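Local atomic coordinates of alkyl hydroperoxide reductase/ Thiol specific antioxidant/ Mal allergen (PDB entry 5ENU), a protein that probably reduces hydrogen peroxide and organic hydroperoxides as a thiol-dependent peroxiredoxin of the AhpC/TSA family. Residues Lys46-Gly51 against Asp85-Lys90; Glu61-Phe66 against Ala71-Val76. One frame throughout, in Å; residues are numbered along the deposited sequence.

Contact 1 of 2, residues Lys46-Gly51 against Asp85-Lys90; sequences KDNTPG and DNFKAK
The contact sets Asp-47 and Asn-48, in the signature loop of a peroxiredoxin, against Phe-87 and Lys-90 of helix 81-91. The segment spans the interior of the family's PxxxTxxC motif and includes its threonine, Thr-49; the cysteine expected by family to attack peroxide follows directly after Gly-51. A type II beta turn from Lys-46 to Thr-49 shapes the loop. It is braced by Thr-49 OG1, which donates to Lys-46 O at 3.0 Å, and Thr-49 then occupies the N-cap position of helix 50-68.

Phe-87 carries the apolar part. Its CG lies anti to the backbone N (chi1 -173°), which extends the ring from the helix and presents one face to Asp-47 and Asn-48 of the turn. Asp-47 CA stands 4.1 Å from the centroid of the Phe-87 ring and only 5° off its normal, a CH-pi contact almost at the ring centre. Over the same face, Asn-48 N comes to 3.3 Å from Phe-87 CE1. The Asp-47 carboxylate leans 23° from the ring plane, with OD1 at 3.4 Å from Phe-87 CD2.

Asn-48 turns its amide steeply against the ring and directs OD1 past Phe-87 CD1 to Lys-90. Lys-90 NZ donates to Asn-48 OD1 at 2.8 Å, from a position tilted out of the carbonyl plane; the bend at chi3 helps the lysine get there. This bond lies at the surface, where Asn-48 and Lys-90 are exposed, whereas Phe-87 and Asp-47 are buried.

The carboxylate is also gripped by its surroundings: OD1 by Tyr-44 OH, OD2 by Ser-83 OG and His-84 ND1. Asp-47 N bonds to Asp-79 OD2. Asp-47 thus joins the turn between strand 38-43 and helix 50-68 to the opening turn of helix 81-91.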
loop_
_atom_site.group_PDB
_atom_site.type_symbol
_atom_site.label_atom_id
_atom_site.label_comp_id
_atom_site.label_asym_id
_atom_site.label_seq_id
_atom_site.Cartn_x
_atom_site.Cartn_y
_atom_site.Cartn_z
ATOM N N LYS A 46 -3.846 4.478 -9.266
ATOM C CA LYS A 46 -3.591 4.010 -10.633
ATOM C C LYS A 46 -2.148 4.238 -11.063
ATOM O O LYS A 46 -1.636 5.361 -10.959
ATOM C CB LYS A 46 -4.503 4.732 -11.643
ATOM N N ASP A 47 -1.517 3.191 -11.595
ATOM C CA ASP A 47 -0.207 3.347 -12.220
ATOM C C ASP A 47 -0.252 4.468 -13.254
ATOM O O ASP A 47 -1.233 4.628 -13.986
ATOM C CB ASP A 47 0.189 2.058 -12.960
ATOM C CG ASP A 47 0.550 0.899 -12.041
ATOM O OD1 ASP A 47 0.595 1.077 -10.804
ATOM O OD2 ASP A 47 0.800 -0.221 -12.561
ATOM N N ASN A 48 0.823 5.257 -13.303
ATOM C CA ASN A 48 1.121 6.237 -14.348
ATOM C C ASN A 48 0.357 7.544 -14.222
ATOM O O ASN A 48 0.443 8.373 -15.139
ATOM C CB ASN A 48 1.023 5.677 -15.772
ATOM C CG ASN A 48 1.931 4.503 -15.968
ATOM O OD1 ASN A 48 3.145 4.638 -15.832
ATOM N ND2 ASN A 48 1.354 3.327 -16.206
ATOM N N THR A 49 -0.362 7.766 -13.142
ATOM C CA THR A 49 -1.002 9.062 -12.977
ATOM C C THR A 49 -0.074 9.987 -12.201
ATOM O O THR A 49 0.868 9.524 -11.537
ATOM C CB THR A 49 -2.331 8.895 -12.234
ATOM O OG1 THR A 49 -2.091 8.314 -10.956
ATOM C CG2 THR A 49 -3.281 7.993 -13.008
ATOM N N PRO A 50 -0.312 11.307 -12.251
ATOM C CA PRO A 50 0.633 12.245 -11.604
ATOM C C PRO A 50 0.817 12.019 -10.113
ATOM O O PRO A 50 1.964 11.958 -9.640
ATOM C CB PRO A 50 0.036 13.627 -11.935
ATOM C CG PRO A 50 -0.731 13.409 -13.203
ATOM C CD PRO A 50 -1.302 12.020 -13.087
ATOM N N GLY A 51 -0.276 11.903 -9.353
ATOM C CA GLY A 51 -0.154 11.774 -7.909
ATOM C C GLY A 51 0.485 10.458 -7.506
ATOM O O GLY A 51 1.318 10.412 -6.588
ATOM N N ASP A 85 5.127 -3.865 -13.700
ATOM C CA ASP A 85 6.514 -4.015 -14.132
ATOM C C ASP A 85 6.987 -2.767 -14.869
ATOM O O ASP A 85 8.116 -2.300 -14.663
ATOM C CB ASP A 85 6.653 -5.229 -15.055
ATOM C CG ASP A 85 6.635 -6.557 -14.315
ATOM O OD1 ASP A 85 6.868 -6.592 -13.089
ATOM O OD2 ASP A 85 6.383 -7.583 -14.985
ATOM N N ASN A 86 6.140 -2.233 -15.751
ATOM C CA ASN A 86 6.486 -1.033 -16.505
ATOM C C ASN A 86 6.632 0.168 -15.583
ATOM O O ASN A 86 7.588 0.943 -15.706
ATOM C CB ASN A 86 5.420 -0.782 -17.573
ATOM C CG ASN A 86 5.627 -1.647 -18.798
ATOM O OD1 ASN A 86 6.720 -1.677 -19.357
ATOM N ND2 ASN A 86 4.584 -2.365 -19.215
ATOM N N PHE A 87 5.686 0.337 -14.656
ATOM C CA PHE A 87 5.685 1.497 -13.771
ATOM C C PHE A 87 6.877 1.446 -12.821
ATOM O O PHE A 87 7.563 2.456 -12.615
ATOM C CB PHE A 87 4.354 1.492 -13.008
ATOM C CG PHE A 87 4.092 2.711 -12.148
ATOM C CD1 PHE A 87 4.131 3.988 -12.677
ATOM C CD2 PHE A 87 3.690 2.564 -10.827
ATOM C CE1 PHE A 87 3.846 5.095 -11.888
ATOM C CE2 PHE A 87 3.405 3.649 -10.053
ATOM C CZ PHE A 87 3.480 4.914 -10.576
ATOM N N LYS A 88 7.153 0.269 -12.251
ATOM C CA LYS A 88 8.329 0.102 -11.395
ATOM C C LYS A 88 9.619 0.399 -12.155
ATOM O O LYS A 88 10.535 1.042 -11.612
ATOM C CB LYS A 88 8.347 -1.324 -10.830
ATOM C CG LYS A 88 9.555 -1.662 -9.948
ATOM C CD LYS A 88 9.432 -3.077 -9.428
ATOM C CE LYS A 88 10.734 -3.579 -8.825
ATOM N NZ LYS A 88 11.032 -2.998 -7.510
ATOM N N ALA A 89 9.716 -0.064 -13.410
ATOM C CA ALA A 89 10.910 0.213 -14.215
ATOM C C ALA A 89 11.042 1.704 -14.533
ATOM O O ALA A 89 12.141 2.269 -14.457
ATOM C CB ALA A 89 10.868 -0.623 -15.495
ATOM N N LYS A 90 9.938 2.351 -14.909
ATOM C CA LYS A 90 9.981 3.764 -15.273
ATOM C C LYS A 90 10.453 4.624 -14.108
ATOM O O LYS A 90 11.228 5.571 -14.300
ATOM C CB LYS A 90 8.597 4.219 -15.739
ATOM C CG LYS A 90 8.550 5.696 -16.104
ATOM C CD LYS A 90 7.306 6.069 -16.876
ATOM C CE LYS A 90 6.106 6.076 -16.022
ATOM N NZ LYS A 90 4.949 6.587 -16.806
#

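Contact 2 of 2, residues Glu61-Phe66 against Ala71-Val76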
loop_
_atom_site.group_PDB
_atom_site.type_symbol
_atom_site.label_atom_id
_atom_site.label_comp_id
_atom_site.label_asym_id
_atom_site.label_seq_id
_atom_site.Cartn_x
_atom_site.Cartn_y
_atom_site.Cartn_z
ATOM N N GLU A 61 12.738 7.978 -2.812
ATOM C CA GLU A 61 13.782 8.883 -2.348
ATOM C C GLU A 61 14.149 8.619 -0.895
ATOM O O GLU A 61 15.323 8.705 -0.514
ATOM C CB GLU A 61 13.306 10.322 -2.521
ATOM C CG GLU A 61 14.284 11.355 -2.025
ATOM C CD GLU A 61 13.718 12.760 -2.127
ATOM O OE1 GLU A 61 14.492 13.688 -2.431
ATOM O OE2 GLU A 61 12.495 12.933 -1.913
ATOM N N LEU A 62 13.161 8.297 -0.067
ATOM C CA LEU A 62 13.399 8.052 1.347
ATOM C C LEU A 62 13.552 6.578 1.692
ATOM O O LEU A 62 13.742 6.251 2.870
ATOM C CB LEU A 62 12.300 8.702 2.197
ATOM C CG LEU A 62 12.366 10.234 2.229
ATOM C CD1 LEU A 62 11.194 10.835 2.976
ATOM C CD2 LEU A 62 13.676 10.673 2.855
ATOM N N TYR A 63 13.526 5.694 0.696
ATOM C CA TYR A 63 13.620 4.254 0.939
ATOM C C TYR A 63 14.768 3.846 1.859
ATOM O O TYR A 63 14.540 3.026 2.764
ATOM C CB TYR A 63 13.651 3.505 -0.401
ATOM C CG TYR A 63 13.529 2.009 -0.248
ATOM C CD1 TYR A 63 12.332 1.446 0.187
ATOM C CD2 TYR A 63 14.591 1.165 -0.540
ATOM C CE1 TYR A 63 12.185 0.091 0.324
ATOM C CE2 TYR A 63 14.450 -0.231 -0.410
ATOM C CZ TYR A 63 13.238 -0.747 0.029
ATOM O OH TYR A 63 13.053 -2.115 0.181
ATOM N N PRO A 64 15.996 4.355 1.701
ATOM C CA PRO A 64 17.072 3.929 2.614
ATOM C C PRO A 64 16.766 4.239 4.060
ATOM O O PRO A 64 17.162 3.470 4.950
ATOM C CB PRO A 64 18.298 4.713 2.118
ATOM C CG PRO A 64 17.976 5.057 0.701
ATOM C CD PRO A 64 16.499 5.289 0.676
ATOM N N LYS A 65 16.051 5.339 4.323
ATOM C CA LYS A 65 15.713 5.666 5.705
ATOM C C LYS A 65 14.642 4.723 6.258
ATOM O O LYS A 65 14.689 4.347 7.435
ATOM C CB LYS A 65 15.270 7.122 5.820
ATOM C CG LYS A 65 16.358 8.120 5.480
ATOM C CD LYS A 65 15.917 9.524 5.873
ATOM C CE LYS A 65 16.847 10.586 5.329
ATOM N NZ LYS A 65 18.217 10.406 5.848
ATOM N N PHE A 66 13.663 4.344 5.430
ATOM C CA PHE A 66 12.702 3.330 5.850
ATOM C C PHE A 66 13.415 2.023 6.184
ATOM O O PHE A 66 13.161 1.408 7.230
ATOM C CB PHE A 66 11.653 3.104 4.761
ATOM C CG PHE A 66 10.602 4.180 4.700
ATOM C CD1 PHE A 66 9.547 4.197 5.611
ATOM C CD2 PHE A 66 10.665 5.185 3.737
ATOM C CE1 PHE A 66 8.583 5.194 5.555
ATOM C CE2 PHE A 66 9.694 6.192 3.694
ATOM C CZ PHE A 66 8.649 6.183 4.602
ATOM N N ALA A 71 11.865 -1.076 8.194
ATOM C CA ALA A 71 10.607 -1.154 7.467
ATOM C C ALA A 71 10.825 -1.546 6.013
ATOM O O ALA A 71 11.877 -1.272 5.421
ATOM C CB ALA A 71 9.872 0.194 7.498
ATOM N N GLU A 72 9.804 -2.185 5.445
ATOM C CA GLU A 72 9.675 -2.402 4.013
ATOM C C GLU A 72 8.495 -1.576 3.503
ATOM O O GLU A 72 7.563 -1.276 4.250
ATOM C CB GLU A 72 9.442 -3.897 3.714
ATOM C CG GLU A 72 9.246 -4.282 2.210
ATOM C CD GLU A 72 10.429 -3.935 1.280
ATOM O OE1 GLU A 72 11.031 -4.877 0.719
ATOM O OE2 GLU A 72 10.742 -2.736 1.079
ATOM N N ILE A 73 8.560 -1.189 2.230
ATOM C CA ILE A 73 7.480 -0.504 1.527
ATOM C C ILE A 73 6.903 -1.475 0.505
ATOM O O ILE A 73 7.656 -2.163 -0.196
ATOM C CB ILE A 73 8.012 0.751 0.797
ATOM C CG1 ILE A 73 8.822 1.670 1.732
ATOM C CG2 ILE A 73 6.887 1.513 0.121
ATOM C CD1 ILE A 73 8.017 2.243 2.875
ATOM N N ILE A 74 5.574 -1.524 0.410
ATOM C CA ILE A 74 4.889 -2.221 -0.676
ATOM C C ILE A 74 3.752 -1.324 -1.166
ATOM O O ILE A 74 2.895 -0.918 -0.373
ATOM C CB ILE A 74 4.355 -3.608 -0.269
ATOM C CG1 ILE A 74 5.477 -4.527 0.221
ATOM C CG2 ILE A 74 3.583 -4.255 -1.442
ATOM C CD1 ILE A 74 4.984 -5.872 0.741
ATOM N N GLY A 75 3.744 -1.010 -2.473
ATOM C CA GLY A 75 2.637 -0.288 -3.078
ATOM C C GLY A 75 1.587 -1.251 -3.610
ATOM O O GLY A 75 1.901 -2.368 -4.005
ATOM N N VAL A 76 0.310 -0.841 -3.546
ATOM C CA VAL A 76 -0.810 -1.668 -4.005
ATOM C C VAL A 76 -1.712 -0.834 -4.902
ATOM O O VAL A 76 -2.168 0.241 -4.497
ATOM C CB VAL A 76 -1.666 -2.206 -2.838
ATOM C CG1 VAL A 76 -2.685 -3.215 -3.377
ATOM C CG2 VAL A 76 -0.785 -2.824 -1.753
HETATM O O HOH W 1 12.368 -4.223 -1.626
#
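A chi1 of -171° in Tyr-63, with CG opposite the backbone N, carries the phenol away from the helix axis toward Glu-72, whose own chain bends at chi2 (60°) to bring the carboxylate back to the hydroxyl. The two belong to the beta-alpha-beta crossover of the thioredoxin-like fold: strand 38-43, helix 50-68, then strand 71-77, which pairs in parallel with the first strand. Here the end of the helix meets the start of the returning strand; the axes of the two segments approach to 8.1 Å, with their N-to-C directions 145° apart, so helix and strand run roughly antiparallel.

Tyr-63 OH donates to Glu-72 OE2 at 2.6 Å on the syn side, with ring and carboxylate nearly coplanar. The same oxygen accepts from Ile-73 N at 2.9 Å through its anti lone pair, so two donors grip OE2 and fix the carboxylate's rotation. Tyr-63 OH is also bonded to Lys-67 NZ, whose positive charge would probably polarise the hydroxyl and make it a stronger donor to Glu-72.

Beside it the contact is apolar. Ile-73 CD1, in the one of two deposited conformers described here, sits over one face of Phe-66, 3.8 Å from the ring centroid, a CH-pi contact offset toward the rim. Ile-73 CG1 instead meets the edge of the tyrosine, 3.8 Å from Tyr-63 CD1. The same isoleucine thus touches both aromatic side chains, one at a face and the other at an edge. Phe-66 further packs on Val-151 and Leu-155 of helix 150-160, and Ile-73 on Val-40 of strand 38-43.

At the turn itself, Ala-71 N donates to Phe-66 O at 3.0 Å from above the carbonyl plane. A water completes the polar end, donating to Tyr-63 OH at 2.9 Å and to Glu-72 OE1 at 2.8 Å.

From the N terminus the chain leaves strand 38-43, passes through the signature loop at 46-51 and enters helix 50-68. Contact 2 closes first, across the short turn from 61-66 to 71-76, and sets the end of that helix against the returning strand. Strand 71-77 then leads to helix 81-91, whose residues 85-90 return to the loop and close contact 1. The smaller closure therefore nests within the larger, without crossing. Their centres lie 16 Å apart and their nearest atoms about 7 Å, so they do not touch. Helix 50-68 links them: contact 1 lies in the loop just before its N-terminal end, contact 2 toward its C-terminal end.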